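Local coordinates for protein parahox neighbor (PDB 5Z5M) that probably carries out two successive steps from 5-hydroxyisourate to (S)-allantoin, first hydrolysing the ring and then stereoselectively decarboxylating the OHCU so formed, at residues Ser20-Gly23 with Gly24-Glu27; Arg132-Lys136 with His137-Ala141; Val157-Glu160 with Gln161-Lys164; Met168-Leu171 with Ser172-Thr176. All blocks are in the same frame, centred on the assembly; numbering follows the deposited sequence.

Contact 1 of 4, residues Ser20-Gly23 with Gly24-Glu27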
ATOM      1  N   SER A  20     -38.398  18.769  21.286  1.00 15.35           N
ATOM      2  CA  SER A  20     -38.233  20.166  20.915  1.00 15.58           C
ATOM      3  C   SER A  20     -36.770  20.469  20.585  1.00 27.32           C
ATOM      4  O   SER A  20     -36.466  21.199  19.639  1.00 18.65           O
ATOM      5  CB  SER A  20     -38.728  21.076  22.039  1.00 24.47           C
ATOM      6  OG  SER A  20     -38.443  22.432  21.759  1.00 37.84           O
ATOM      7  N   PHE A  21     -35.866  19.889  21.367  1.00 18.20           N
ATOM      8  CA  PHE A  21     -34.440  20.112  21.175  1.00 25.41           C
ATOM      9  C   PHE A  21     -33.971  19.549  19.833  1.00 19.40           C
ATOM     10  O   PHE A  21     -33.175  20.174  19.135  1.00 18.28           O
ATOM     11  CB  PHE A  21     -33.649  19.483  22.326  1.00 16.24           C
ATOM     12  CG  PHE A  21     -32.183  19.801  22.306  1.00 16.57           C
ATOM     13  CD1 PHE A  21     -31.707  20.971  22.871  1.00 29.14           C
ATOM     14  CD2 PHE A  21     -31.278  18.919  21.740  1.00 19.09           C
ATOM     15  CE1 PHE A  21     -30.355  21.264  22.858  1.00 31.74           C
ATOM     16  CE2 PHE A  21     -29.928  19.202  21.728  1.00 25.95           C
ATOM     17  CZ  PHE A  21     -29.465  20.377  22.282  1.00 27.59           C
ATOM     18  N   LEU A  22     -34.492  18.382  19.465  1.00 16.26           N
ATOM     19  CA  LEU A  22     -34.005  17.657  18.291  1.00 26.98           C
ATOM     20  C   LEU A  22     -34.918  17.761  17.073  1.00 23.54           C
ATOM     21  O   LEU A  22     -34.685  17.099  16.063  1.00 20.94           O
ATOM     22  CB  LEU A  22     -33.810  16.180  18.638  1.00 14.08           C
ATOM     23  CG  LEU A  22     -32.821  15.865  19.760  1.00 17.05           C
ATOM     24  CD1 LEU A  22     -32.925  14.394  20.152  1.00 16.32           C
ATOM     25  CD2 LEU A  22     -31.406  16.208  19.330  1.00 14.40           C
ATOM     26  N   GLY A  23     -35.953  18.587  17.162  1.00 19.70           N
ATOM     27  CA  GLY A  23     -36.964  18.645  16.115  1.00 30.02           C
ATOM     28  C   GLY A  23     -36.507  19.186  14.766  1.00 27.10           C
ATOM     29  O   GLY A  23     -37.186  18.991  13.752  1.00 27.90           O
ATOM     30  N   GLY A  24     -35.364  19.866  14.752  1.00 18.50           N
ATOM     31  CA  GLY A  24     -34.859  20.498  13.543  1.00 17.99           C
ATOM     32  C   GLY A  24     -33.596  19.857  12.991  1.00 25.76           C
ATOM     33  O   GLY A  24     -33.032  20.330  12.002  1.00 22.40           O
ATOM     34  N   ILE A  25     -33.152  18.782  13.635  1.00 17.27           N
ATOM     35  CA  ILE A  25     -31.987  18.024  13.176  1.00 17.59           C
ATOM     36  C   ILE A  25     -32.149  17.624  11.709  1.00 15.53           C
ATOM     37  O   ILE A  25     -31.245  17.821  10.895  1.00 19.53           O
ATOM     38  CB  ILE A  25     -31.768  16.763  14.033  1.00 13.04           C
ATOM     39  CG1 ILE A  25     -31.378  17.142  15.469  1.00 21.20           C
ATOM     40  CG2 ILE A  25     -30.705  15.876  13.410  1.00 16.42           C
ATOM     41  CD1 ILE A  25     -30.342  18.259  15.570  1.00 16.35           C
ATOM     42  N   TYR A  26     -33.309  17.062  11.385  1.00 14.55           N
ATOM     43  CA  TYR A  26     -33.706  16.864  10.000  1.00 20.59           C
ATOM     44  C   TYR A  26     -34.724  17.943   9.642  1.00 28.63           C
ATOM     45  O   TYR A  26     -35.678  18.190  10.387  1.00 17.23           O
ATOM     46  CB  TYR A  26     -34.273  15.458   9.776  1.00 20.96           C
ATOM     47  CG  TYR A  26     -33.237  14.351   9.893  1.00 19.21           C
ATOM     48  CD1 TYR A  26     -32.967  13.749  11.120  1.00 14.23           C
ATOM     49  CD2 TYR A  26     -32.536  13.908   8.777  1.00 17.51           C
ATOM     50  CE1 TYR A  26     -32.025  12.737  11.227  1.00 13.88           C
ATOM     51  CE2 TYR A  26     -31.591  12.899   8.877  1.00 20.90           C
ATOM     52  CZ  TYR A  26     -31.338  12.320  10.104  1.00 16.04           C
ATOM     53  OH  TYR A  26     -30.394  11.319  10.203  1.00 11.76           O
ATOM     54  N   GLU A  27     -34.493  18.590   8.506  1.00 21.89           N
ATOM     55  CA  GLU A  27     -35.241  19.774   8.095  1.00 28.83           C
ATOM     56  C   GLU A  27     -36.736  19.528   7.961  1.00 20.77           C
ATOM     57  O   GLU A  27     -37.165  18.651   7.208  1.00 22.22           O
ATOM     58  CB  GLU A  27     -34.695  20.300   6.764  1.00 36.97           C
ATOM     59  CG  GLU A  27     -35.029  21.750   6.478  1.00 41.63           C
ATOM     60  CD  GLU A  27     -34.108  22.710   7.207  1.00 57.27           C
ATOM     61  OE1 GLU A  27     -33.171  22.242   7.889  1.00 43.78           O
ATOM     62  OE2 GLU A  27     -34.320  23.936   7.094  1.00 68.44           O
TER
HETATM   63  O   HOH W   1     -33.348  20.881  16.488  1.00 33.02           O
HETATM   64  O   HOH W   2     -35.249  16.162  13.393  1.00 22.28           O
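Leu-22 and Ile-25 sit at the two ends of a tight turn and send their side chains the same way, side by side. Followed from its start, the 20-23 segment first makes a solvent-mediated link: a water donates a hydrogen bond to Phe-21 O and accepts one from Gly-24 N, at 2.8 Å from that nitrogen. Leu-22 comes next, and its carbonyl joins the two halves. Leu-22 O receives a weak hydrogen bond from Ile-25 N (3.3 Å), the closing bond of a type I beta turn that leads out of helix 15-22 toward helix 30-38. A second water joins the same Leu-22 O to Tyr-26 N, 2.9 Å from each, so the carbonyl has two partners. Gly-23 and Gly-24 follow as the corner residues, supplying the backbone between the two apolar end residues. With CG1 beside its own backbone N (chi1 -66°), Ile-25 lays that methylene against Leu-22 O at 3.4 Å, while Leu-22 CD2 approaches the same CG1 to 4.0 Å. The pair faces inward: both side chains pack on Leu-170 of helix 151-173, and from helix 49-61 Leu-52 meets Leu-22 and Met-56 meets Ile-25.

Contact 2 of 4, residues Arg132-Lys136 with His137-Ala141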
ATOM      1  N   ARG A 132     -17.858  20.584   5.124  1.00 43.79           N
ATOM      2  CA  ARG A 132     -17.395  21.586   6.074  1.00 51.31           C
ATOM      3  C   ARG A 132     -16.510  22.618   5.388  1.00 39.81           C
ATOM      4  O   ARG A 132     -15.439  22.284   4.881  1.00 34.43           O
ATOM      5  CB  ARG A 132     -16.639  20.917   7.221  1.00 28.70           C
ATOM      6  CG  ARG A 132     -17.534  20.085   8.111  1.00 37.81           C
ATOM      7  CD  ARG A 132     -16.784  19.538   9.300  1.00 46.84           C
ATOM      8  NE  ARG A 132     -17.689  18.879  10.234  1.00 26.31           N
ATOM      9  CZ  ARG A 132     -18.287  19.491  11.251  1.00 35.91           C
ATOM     10  NH1 ARG A 132     -18.077  20.782  11.467  1.00 32.92           N
ATOM     11  NH2 ARG A 132     -19.094  18.810  12.052  1.00 21.06           N
ATOM     12  N   ASN A 133     -16.970  23.868   5.387  1.00 41.04           N
ATOM     13  CA  ASN A 133     -16.259  24.978   4.751  1.00 62.42           C
ATOM     14  C   ASN A 133     -15.868  24.658   3.314  1.00 52.73           C
ATOM     15  O   ASN A 133     -14.685  24.630   2.967  1.00 32.41           O
ATOM     16  CB  ASN A 133     -15.017  25.359   5.560  1.00 40.42           C
ATOM     17  N   ALA A 134     -16.877  24.413   2.485  1.00 46.14           N
ATOM     18  CA  ALA A 134     -16.656  24.026   1.099  1.00 41.88           C
ATOM     19  C   ALA A 134     -16.144  25.192   0.265  1.00 35.09           C
ATOM     20  O   ALA A 134     -16.634  26.315   0.378  1.00 38.20           O
ATOM     21  CB  ALA A 134     -17.940  23.474   0.499  1.00 42.34           C
ATOM     22  N   THR A 135     -15.148  24.922  -0.569  1.00 37.43           N
ATOM     23  CA  THR A 135     -14.704  25.895  -1.552  1.00 23.79           C
ATOM     24  C   THR A 135     -15.668  25.863  -2.725  1.00 27.77           C
ATOM     25  O   THR A 135     -16.455  24.925  -2.859  1.00 21.44           O
ATOM     26  CB  THR A 135     -13.282  25.604  -2.050  1.00 30.24           C
ATOM     27  OG1 THR A 135     -13.284  24.381  -2.794  1.00 22.46           O
ATOM     28  CG2 THR A 135     -12.321  25.478  -0.877  1.00 35.40           C
ATOM     29  N   LYS A 136     -15.609  26.886  -3.571  1.00 24.94           N
ATOM     30  CA  LYS A 136     -16.420  26.905  -4.778  1.00 15.35           C
ATOM     31  C   LYS A 136     -16.011  25.756  -5.689  1.00 20.35           C
ATOM     32  O   LYS A 136     -16.834  25.208  -6.419  1.00 18.73           O
ATOM     33  CB  LYS A 136     -16.279  28.244  -5.507  1.00 25.66           C
ATOM     34  CG  LYS A 136     -14.863  28.548  -5.964  1.00 27.25           C
ATOM     35  CD  LYS A 136     -14.776  29.857  -6.732  1.00 27.21           C
ATOM     36  CE  LYS A 136     -13.340  30.131  -7.160  1.00 35.04           C
ATOM     37  NZ  LYS A 136     -13.228  31.347  -8.008  1.00 36.97           N
ATOM     38  N   HIS A 137     -14.732  25.393  -5.645  1.00 16.90           N
ATOM     39  CA  HIS A 137     -14.237  24.295  -6.464  1.00 16.88           C
ATOM     40  C   HIS A 137     -14.958  23.001  -6.107  1.00 16.47           C
ATOM     41  O   HIS A 137     -15.401  22.275  -6.989  1.00 18.15           O
ATOM     42  CB  HIS A 137     -12.729  24.131  -6.302  1.00 17.06           C
ATOM     43  CG  HIS A 137     -11.950  25.355  -6.672  1.00 29.87           C
ATOM     44  ND1 HIS A 137     -11.762  25.748  -7.979  1.00 32.34           N
ATOM     45  CD2 HIS A 137     -11.303  26.266  -5.907  1.00 33.71           C
ATOM     46  CE1 HIS A 137     -11.037  26.853  -8.003  1.00 33.74           C
ATOM     47  NE2 HIS A 137     -10.746  27.187  -6.760  1.00 39.54           N
ATOM     48  N   THR A 138     -15.092  22.736  -4.809  1.00 18.34           N
ATOM     49  CA  THR A 138     -15.806  21.557  -4.317  1.00 19.98           C
ATOM     50  C   THR A 138     -17.260  21.519  -4.799  1.00 14.53           C
ATOM     51  O   THR A 138     -17.727  20.508  -5.325  1.00 14.81           O
ATOM     52  CB  THR A 138     -15.797  21.500  -2.775  1.00 22.91           C
ATOM     53  OG1 THR A 138     -14.443  21.501  -2.304  1.00 33.13           O
ATOM     54  CG2 THR A 138     -16.506  20.249  -2.277  1.00 23.50           C
ATOM     55  N   VAL A 139     -17.967  22.629  -4.621  1.00 12.92           N
ATOM     56  CA  VAL A 139     -19.368  22.711  -5.020  1.00 16.27           C
ATOM     57  C   VAL A 139     -19.559  22.499  -6.523  1.00 12.57           C
ATOM     58  O   VAL A 139     -20.408  21.713  -6.943  1.00 16.44           O
ATOM     59  CB  VAL A 139     -19.973  24.062  -4.614  1.00 15.03           C
ATOM     60  CG1 VAL A 139     -21.396  24.169  -5.111  1.00 21.44           C
ATOM     61  CG2 VAL A 139     -19.918  24.222  -3.099  1.00 17.19           C
ATOM     62  N   LEU A 140     -18.761  23.190  -7.334  1.00 11.36           N
ATOM     63  CA  LEU A 140     -18.882  23.070  -8.783  1.00 12.72           C
ATOM     64  C   LEU A 140     -18.493  21.676  -9.267  1.00 15.68           C
ATOM     65  O   LEU A 140     -19.136  21.125 -10.165  1.00 15.67           O
ATOM     66  CB  LEU A 140     -18.029  24.133  -9.482  1.00 18.38           C
ATOM     67  CG  LEU A 140     -18.612  25.545  -9.429  1.00 16.25           C
ATOM     68  CD1 LEU A 140     -17.562  26.571  -9.832  1.00 31.50           C
ATOM     69  CD2 LEU A 140     -19.829  25.633 -10.343  1.00 19.40           C
ATOM     70  N   ALA A 141     -17.453  21.102  -8.665  1.00 12.13           N
ATOM     71  CA  ALA A 141     -17.026  19.751  -9.022  1.00 13.10           C
ATOM     72  C   ALA A 141     -18.106  18.726  -8.689  1.00 11.15           C
ATOM     73  O   ALA A 141     -18.357  17.801  -9.464  1.00 13.84           O
ATOM     74  CB  ALA A 141     -15.728  19.397  -8.317  1.00 16.26           C
TER
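Thr-135 and Thr-138 meet through their hydroxyls at the start of helix 136-146, in the OHCU decarboxylase part of the chain, where Thr-135 occupies the N-cap position. The two side chains cross at about a right angle, and OG1 of Thr-135 forms a hydrogen bond with OG1 of Thr-138 at 3.1 Å, in which either could be the donor. Thr-135 OG1 lies between its own backbone N and carbonyl carbon (chi1 67°), which turns it back over the first helical turn and also brings it to the edge of the His-137 ring, near the ring plane. Lys-136 and His-137, by contrast, run alongside each other. Lys-136 CG stands 4.2 Å above one face of the His-137 ring, offset toward the rim, and its CE passes 3.9 Å from His-137 NE2. Beyond CG the lysine is extended, and its NZ ends in a salt bridge with Glu-108. His-137 also packs on Glu-251 of the second subunit, so an alanine here would probably lose the ring that flanks the lysine's methylene chain and part of the packing on that glutamate. In the backbone, Leu-140 N donates to Lys-136 O (2.9 Å, 170° at the hydrogen) and Val-139 N to Thr-135 O. Val-139 CG2, finally, touches that same Thr-135 O at 3.5 Å and Ala-134 CB at 4.2 Å.

Contact 3 of 4, residues Val157-Glu160 with Gln161-Lys164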
ATOM      1  N   VAL A 157     -27.372   9.206  -2.815  1.00 11.18           N
ATOM      2  CA  VAL A 157     -26.337  10.168  -2.462  1.00 15.27           C
ATOM      3  C   VAL A 157     -26.925  11.316  -1.643  1.00  8.99           C
ATOM      4  O   VAL A 157     -26.338  11.742  -0.657  1.00  9.04           O
ATOM      5  CB  VAL A 157     -25.635  10.735  -3.716  1.00  8.47           C
ATOM      6  CG1 VAL A 157     -24.632  11.811  -3.329  1.00  8.51           C
ATOM      7  CG2 VAL A 157     -24.956   9.615  -4.500  1.00  9.18           C
ATOM      8  N   ALA A 158     -28.091  11.804  -2.055  1.00 10.69           N
ATOM      9  CA  ALA A 158     -28.742  12.908  -1.355  1.00 12.45           C
ATOM     10  C   ALA A 158     -29.076  12.522   0.082  1.00  8.80           C
ATOM     11  O   ALA A 158     -28.895  13.314   1.006  1.00  9.99           O
ATOM     12  CB  ALA A 158     -30.003  13.335  -2.095  1.00 14.10           C
ATOM     13  N   LEU A 159     -29.572  11.305   0.260  1.00 12.26           N
ATOM     14  CA  LEU A 159     -29.925  10.825   1.593  1.00 11.47           C
ATOM     15  C   LEU A 159     -28.683  10.693   2.470  1.00 10.10           C
ATOM     16  O   LEU A 159     -28.737  10.969   3.666  1.00 16.42           O
ATOM     17  CB  LEU A 159     -30.664   9.488   1.510  1.00 13.04           C
ATOM     18  CG  LEU A 159     -32.107   9.529   1.000  1.00 22.71           C
ATOM     19  CD1 LEU A 159     -32.639   8.120   0.796  1.00 19.39           C
ATOM     20  CD2 LEU A 159     -33.006  10.310   1.949  1.00 18.38           C
ATOM     21  N   GLU A 160     -27.567  10.280   1.880  1.00 10.73           N
ATOM     22  CA  GLU A 160     -26.301  10.242   2.613  1.00  8.33           C
ATOM     23  C   GLU A 160     -25.916  11.652   3.054  1.00  8.93           C
ATOM     24  O   GLU A 160     -25.469  11.855   4.182  1.00  8.66           O
ATOM     25  CB  GLU A 160     -25.192   9.615   1.761  1.00 12.60           C
ATOM     26  CG  GLU A 160     -25.332   8.104   1.597  1.00 18.26           C
ATOM     27  CD  GLU A 160     -24.325   7.494   0.633  1.00 39.00           C
ATOM     28  OE1 GLU A 160     -23.568   8.247  -0.027  1.00 27.39           O
ATOM     29  OE2 GLU A 160     -24.291   6.247   0.543  1.00 27.50           O
ATOM     30  N   GLN A 161     -26.112  12.628   2.167  1.00 10.95           N
ATOM     31  CA  GLN A 161     -25.807  14.018   2.488  1.00 13.45           C
ATOM     32  C   GLN A 161     -26.680  14.563   3.627  1.00  9.19           C
ATOM     33  O   GLN A 161     -26.176  15.279   4.491  1.00  9.74           O
ATOM     34  CB  GLN A 161     -25.949  14.908   1.244  1.00 11.71           C
ATOM     35  CG  GLN A 161     -25.032  14.525   0.066  1.00 11.21           C
ATOM     36  CD  GLN A 161     -23.541  14.635   0.378  1.00 18.61           C
ATOM     37  OE1 GLN A 161     -23.082  15.609   0.976  1.00 15.91           O
ATOM     38  NE2 GLN A 161     -22.779  13.631  -0.034  1.00 24.28           N
ATOM     39  N   VAL A 162     -27.974  14.231   3.658  1.00  7.71           N
ATOM     40  CA  VAL A 162     -28.813  14.782   4.722  1.00 10.21           C
ATOM     41  C   VAL A 162     -28.444  14.184   6.085  1.00  8.81           C
ATOM     42  O   VAL A 162     -28.533  14.869   7.099  1.00 10.57           O
ATOM     43  CB  VAL A 162     -30.337  14.582   4.464  1.00 12.98           C
ATOM     44  CG1 VAL A 162     -30.746  15.218   3.142  1.00 13.57           C
ATOM     45  CG2 VAL A 162     -30.729  13.124   4.513  1.00 22.92           C
ATOM     46  N   HIS A 163     -28.010  12.928   6.110  1.00  7.36           N
ATOM     47  CA  HIS A 163     -27.567  12.323   7.365  1.00  7.33           C
ATOM     48  C   HIS A 163     -26.294  12.994   7.841  1.00  7.42           C
ATOM     49  O   HIS A 163     -26.081  13.147   9.038  1.00 10.50           O
ATOM     50  CB  HIS A 163     -27.330  10.818   7.217  1.00  6.86           C
ATOM     51  CG  HIS A 163     -28.585  10.025   7.020  1.00 13.27           C
ATOM     52  ND1 HIS A 163     -29.698  10.187   7.812  1.00 15.24           N
ATOM     53  CD2 HIS A 163     -28.892   9.054   6.129  1.00 13.50           C
ATOM     54  CE1 HIS A 163     -30.645   9.355   7.413  1.00 18.03           C
ATOM     55  NE2 HIS A 163     -30.177   8.652   6.396  1.00 17.36           N
ATOM     56  N   LYS A 164     -25.441  13.385   6.895  1.00  6.38           N
ATOM     57  CA  LYS A 164     -24.197  14.054   7.243  1.00  7.35           C
ATOM     58  C   LYS A 164     -24.496  15.432   7.821  1.00  7.70           C
ATOM     59  O   LYS A 164     -23.813  15.890   8.725  1.00  9.64           O
ATOM     60  CB  LYS A 164     -23.283  14.174   6.022  1.00 10.49           C
ATOM     61  CG  LYS A 164     -22.623  12.873   5.608  1.00 14.07           C
ATOM     62  CD  LYS A 164     -22.149  12.934   4.160  1.00 24.83           C
ATOM     63  CE  LYS A 164     -21.005  13.916   3.986  1.00 22.15           C
ATOM     64  NZ  LYS A 164     -20.423  13.859   2.613  1.00 21.84           N
TER
HETATM   65  O   HOH W   3     -22.404  10.532  -0.645  1.00 22.86           O
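Val-157 to Glu-160 offer four successive carbonyls to the amides of Gln-161 to Lys-164, each bond running from residue i+4 back to i. Gln-161 N lies 3.0 Å from Val-157 O. The longest of the four puts His-163 N 3.2 Å from Leu-159 O, and every donor is tilted from its carbonyl plane. With CG beside its backbone N (chi1 -60°), Gln-161 lays CG against Val-157 O at 3.2 Å; a bend at chi2 then turns the amide alongside Val-157, with NE2 4.2 Å from Val-157 CG1. A water receives a weak bond from NE2 and donates to Glu-160 OE1 at 2.6 Å, while Gln-161 OE1 accepts from the backbone N of Ala-130. A leucine in place of Gln-161 would probably leave that Ala-130 amide without its acceptor and the water without one of its anchors. This is the middle of helix 151-173, a long helix of the OHCU decarboxylase region, with helices 49-61 and 65-73 packed along it. Leu-159 O is flanked by Val-162 CG2 and, obliquely, by CD2 of the His-163 ring, each at 3.1 Å. Both ring nitrogens are engaged, ND1 by Tyr-26 OH and NE2 by Asn-61 OD1, which fixes the ring's rotation. Lys-164 bends at chi3, and its NZ makes a weak hydrogen bond to Thr-260 O of the second subunit.

Contact 4 of 4, residues Met168-Leu171 with Ser172-Thr176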
ATOM      1  N   MET A 168     -23.801  17.024  11.612  1.00  7.94           N
ATOM      2  CA  MET A 168     -23.201  18.338  11.843  1.00 15.18           C
ATOM      3  C   MET A 168     -24.042  19.183  12.794  1.00  8.39           C
ATOM      4  O   MET A 168     -23.507  19.905  13.628  1.00 13.63           O
ATOM      5  CB  MET A 168     -23.003  19.086  10.519  1.00  9.94           C
ATOM      6  CG  MET A 168     -21.964  18.461   9.615  1.00 24.85           C
ATOM      7  SD  MET A 168     -21.814  19.345   8.051  1.00 31.61           S
ATOM      8  CE  MET A 168     -20.668  18.279   7.181  1.00 27.68           C
ATOM      9  N   ARG A 169     -25.360  19.091  12.670  1.00 10.60           N
ATOM     10  CA  ARG A 169     -26.237  19.875  13.530  1.00 13.37           C
ATOM     11  C   ARG A 169     -26.242  19.354  14.965  1.00 12.22           C
ATOM     12  O   ARG A 169     -26.262  20.138  15.916  1.00 13.69           O
ATOM     13  CB  ARG A 169     -27.655  19.888  12.968  1.00 16.16           C
ATOM     14  CG  ARG A 169     -27.796  20.731  11.716  1.00 16.73           C
ATOM     15  CD  ARG A 169     -29.159  20.525  11.084  1.00 22.74           C
ATOM     16  NE  ARG A 169     -29.357  21.395   9.931  1.00 25.18           N
ATOM     17  CZ  ARG A 169     -30.345  21.254   9.056  1.00 36.41           C
ATOM     18  NH1 ARG A 169     -31.228  20.274   9.199  1.00 29.15           N
ATOM     19  NH2 ARG A 169     -30.447  22.094   8.037  1.00 19.85           N
ATOM     20  N   LEU A 170     -26.223  18.031  15.112  1.00 11.80           N
ATOM     21  CA  LEU A 170     -26.152  17.402  16.432  1.00 10.90           C
ATOM     22  C   LEU A 170     -24.876  17.815  17.159  1.00 17.91           C
ATOM     23  O   LEU A 170     -24.899  18.102  18.355  1.00 15.00           O
ATOM     24  CB  LEU A 170     -26.210  15.874  16.315  1.00  9.94           C
ATOM     25  CG  LEU A 170     -27.578  15.228  16.086  1.00 20.47           C
ATOM     26  CD1 LEU A 170     -27.415  13.765  15.695  1.00 19.94           C
ATOM     27  CD2 LEU A 170     -28.451  15.355  17.338  1.00 18.15           C
ATOM     28  N   LEU A 171     -23.763  17.839  16.428  1.00 14.04           N
ATOM     29  CA  LEU A 171     -22.465  18.200  17.004  1.00 12.67           C
ATOM     30  C   LEU A 171     -22.439  19.646  17.501  1.00 20.41           C
ATOM     31  O   LEU A 171     -21.771  19.962  18.490  1.00 17.22           O
ATOM     32  CB  LEU A 171     -21.344  17.986  15.984  1.00 14.58           C
ATOM     33  CG  LEU A 171     -20.854  16.549  15.778  1.00 17.62           C
ATOM     34  CD1 LEU A 171     -19.831  16.500  14.659  1.00 13.51           C
ATOM     35  CD2 LEU A 171     -20.259  15.991  17.058  1.00 13.85           C
ATOM     36  N   SER A 172     -23.162  20.526  16.814  1.00 19.61           N
ATOM     37  CA  SER A 172     -23.134  21.946  17.154  1.00 19.44           C
ATOM     38  C   SER A 172     -24.078  22.275  18.308  1.00 25.41           C
ATOM     39  O   SER A 172     -23.887  23.269  19.009  1.00 28.57           O
ATOM     40  CB  SER A 172     -23.475  22.802  15.930  1.00 20.70           C
ATOM     41  OG  SER A 172     -24.831  22.650  15.555  1.00 35.59           O
ATOM     42  N   LYS A 173     -25.080  21.429  18.521  1.00 18.24           N
ATOM     43  CA  LYS A 173     -26.053  21.664  19.584  1.00 22.37           C
ATOM     44  C   LYS A 173     -25.698  20.948  20.882  1.00 22.22           C
ATOM     45  O   LYS A 173     -26.165  21.329  21.955  1.00 22.35           O
ATOM     46  CB  LYS A 173     -27.449  21.227  19.138  1.00 22.96           C
ATOM     47  CG  LYS A 173     -28.046  22.084  18.046  1.00 22.01           C
ATOM     48  CD  LYS A 173     -29.370  21.508  17.577  1.00 28.94           C
ATOM     49  CE  LYS A 173     -30.301  21.266  18.752  1.00 32.16           C
ATOM     50  NZ  LYS A 173     -30.525  22.491  19.567  1.00 27.14           N
ATOM     51  N   ILE A 174     -24.871  19.912  20.781  1.00 16.38           N
ATOM     52  CA  ILE A 174     -24.561  19.071  21.933  1.00 20.75           C
ATOM     53  C   ILE A 174     -23.125  19.268  22.419  1.00 22.95           C
ATOM     54  O   ILE A 174     -22.192  19.326  21.622  1.00 19.66           O
ATOM     55  CB  ILE A 174     -24.805  17.581  21.598  1.00 17.00           C
ATOM     56  CG1 ILE A 174     -26.309  17.288  21.585  1.00 22.93           C
ATOM     57  CG2 ILE A 174     -24.088  16.669  22.589  1.00 22.20           C
ATOM     58  CD1 ILE A 174     -26.664  15.891  21.121  1.00 29.92           C
ATOM     59  N   ASP A 175     -22.964  19.386  23.734  1.00 20.18           N
ATOM     60  CA  ASP A 175     -21.647  19.508  24.357  1.00 21.94           C
ATOM     61  C   ASP A 175     -20.951  18.147  24.377  1.00 15.32           C
ATOM     62  O   ASP A 175     -21.334  17.256  25.130  1.00 21.68           O
ATOM     63  CB  ASP A 175     -21.787  20.077  25.775  1.00 27.08           C
ATOM     64  CG  ASP A 175     -20.467  20.125  26.532  1.00 27.76           C
ATOM     65  OD1 ASP A 175     -19.392  20.002  25.911  1.00 33.25           O
ATOM     66  OD2 ASP A 175     -20.511  20.303  27.765  1.00 28.10           O
ATOM     67  N   THR A 176     -19.925  17.991  23.547  1.00 19.03           N
ATOM     68  CA  THR A 176     -19.250  16.703  23.416  1.00 15.33           C
ATOM     69  C   THR A 176     -17.935  16.659  24.188  1.00 17.52           C
ATOM     70  O   THR A 176     -17.081  15.821  23.914  1.00 15.07           O
ATOM     71  CB  THR A 176     -18.967  16.359  21.933  1.00 17.39           C
ATOM     72  OG1 THR A 176     -18.169  17.389  21.339  1.00 17.89           O
ATOM     73  CG2 THR A 176     -20.273  16.225  21.151  1.00 20.29           C
TER
HETATM   74  O   HOH W   4     -19.571  19.135  20.005  1.00 30.83           O
HETATM   75  O   HOH W   5     -20.737  21.079  20.433  1.00 36.16           O
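Ser-172 and Arg-169 are joined through the serine hydroxyl: Ser-172 OG donates to Arg-169 O at 2.9 Å. With OG held between its backbone N and carbonyl carbon (chi1 69°), the serine curls back onto the preceding turn, and its hydroxyl meets that carbonyl well off the C=O direction. In the backbone, Ser-172 N donates to Met-168 O (3.3 Å); Arg-169 O is approached weakly by Ser-172 N and by Lys-173 N, and Leu-170 O is weakly shared between Lys-173 N and Ile-174 N. Such divided, bent bonds mark the last turn of helix 151-173; Ile-174 is the first residue to leave helical geometry, and the chain then heads for strand 182-189 of the transthyretin-family part. One water bridges the final turn to what follows, lying 2.8 Å from Leu-171 O and 2.6 Å from Thr-176 OG1. Among apolar contacts, Leu-170 CD2 reaches Ile-174 CD1 at 4.2 Å, and Leu-171 CD2 meets the Thr-176 methyl CG2 at 4.1 Å. Charged ends lead elsewhere: the Arg-169 guanidinium forms a salt bridge with Glu-27 and donates to Ile-25 O, while Lys-173 makes a cation-pi contact with Phe-21.

The four contacts follow one another along the chain without overlap, and helix 151-173 ties them together. It carries contact 3 in its middle and contact 4 at its C-terminal end, with centres about 17 Å apart. Contact 1, the turn after helix 15-22, lies against both, its centre about 16 Å from that of contact 3 and about 12 Å from that of contact 4. Contact 2, at the start of helix 136-146, is farther off: its centre is about 26 Å from that of contact 1, yet Arg-132 packs on Met-168 and Leu-171 of contact 4. Thus one long helix gathers early and late elements of the decarboxylase region, while contacts 2, 3 and 4 also touch the second subunit.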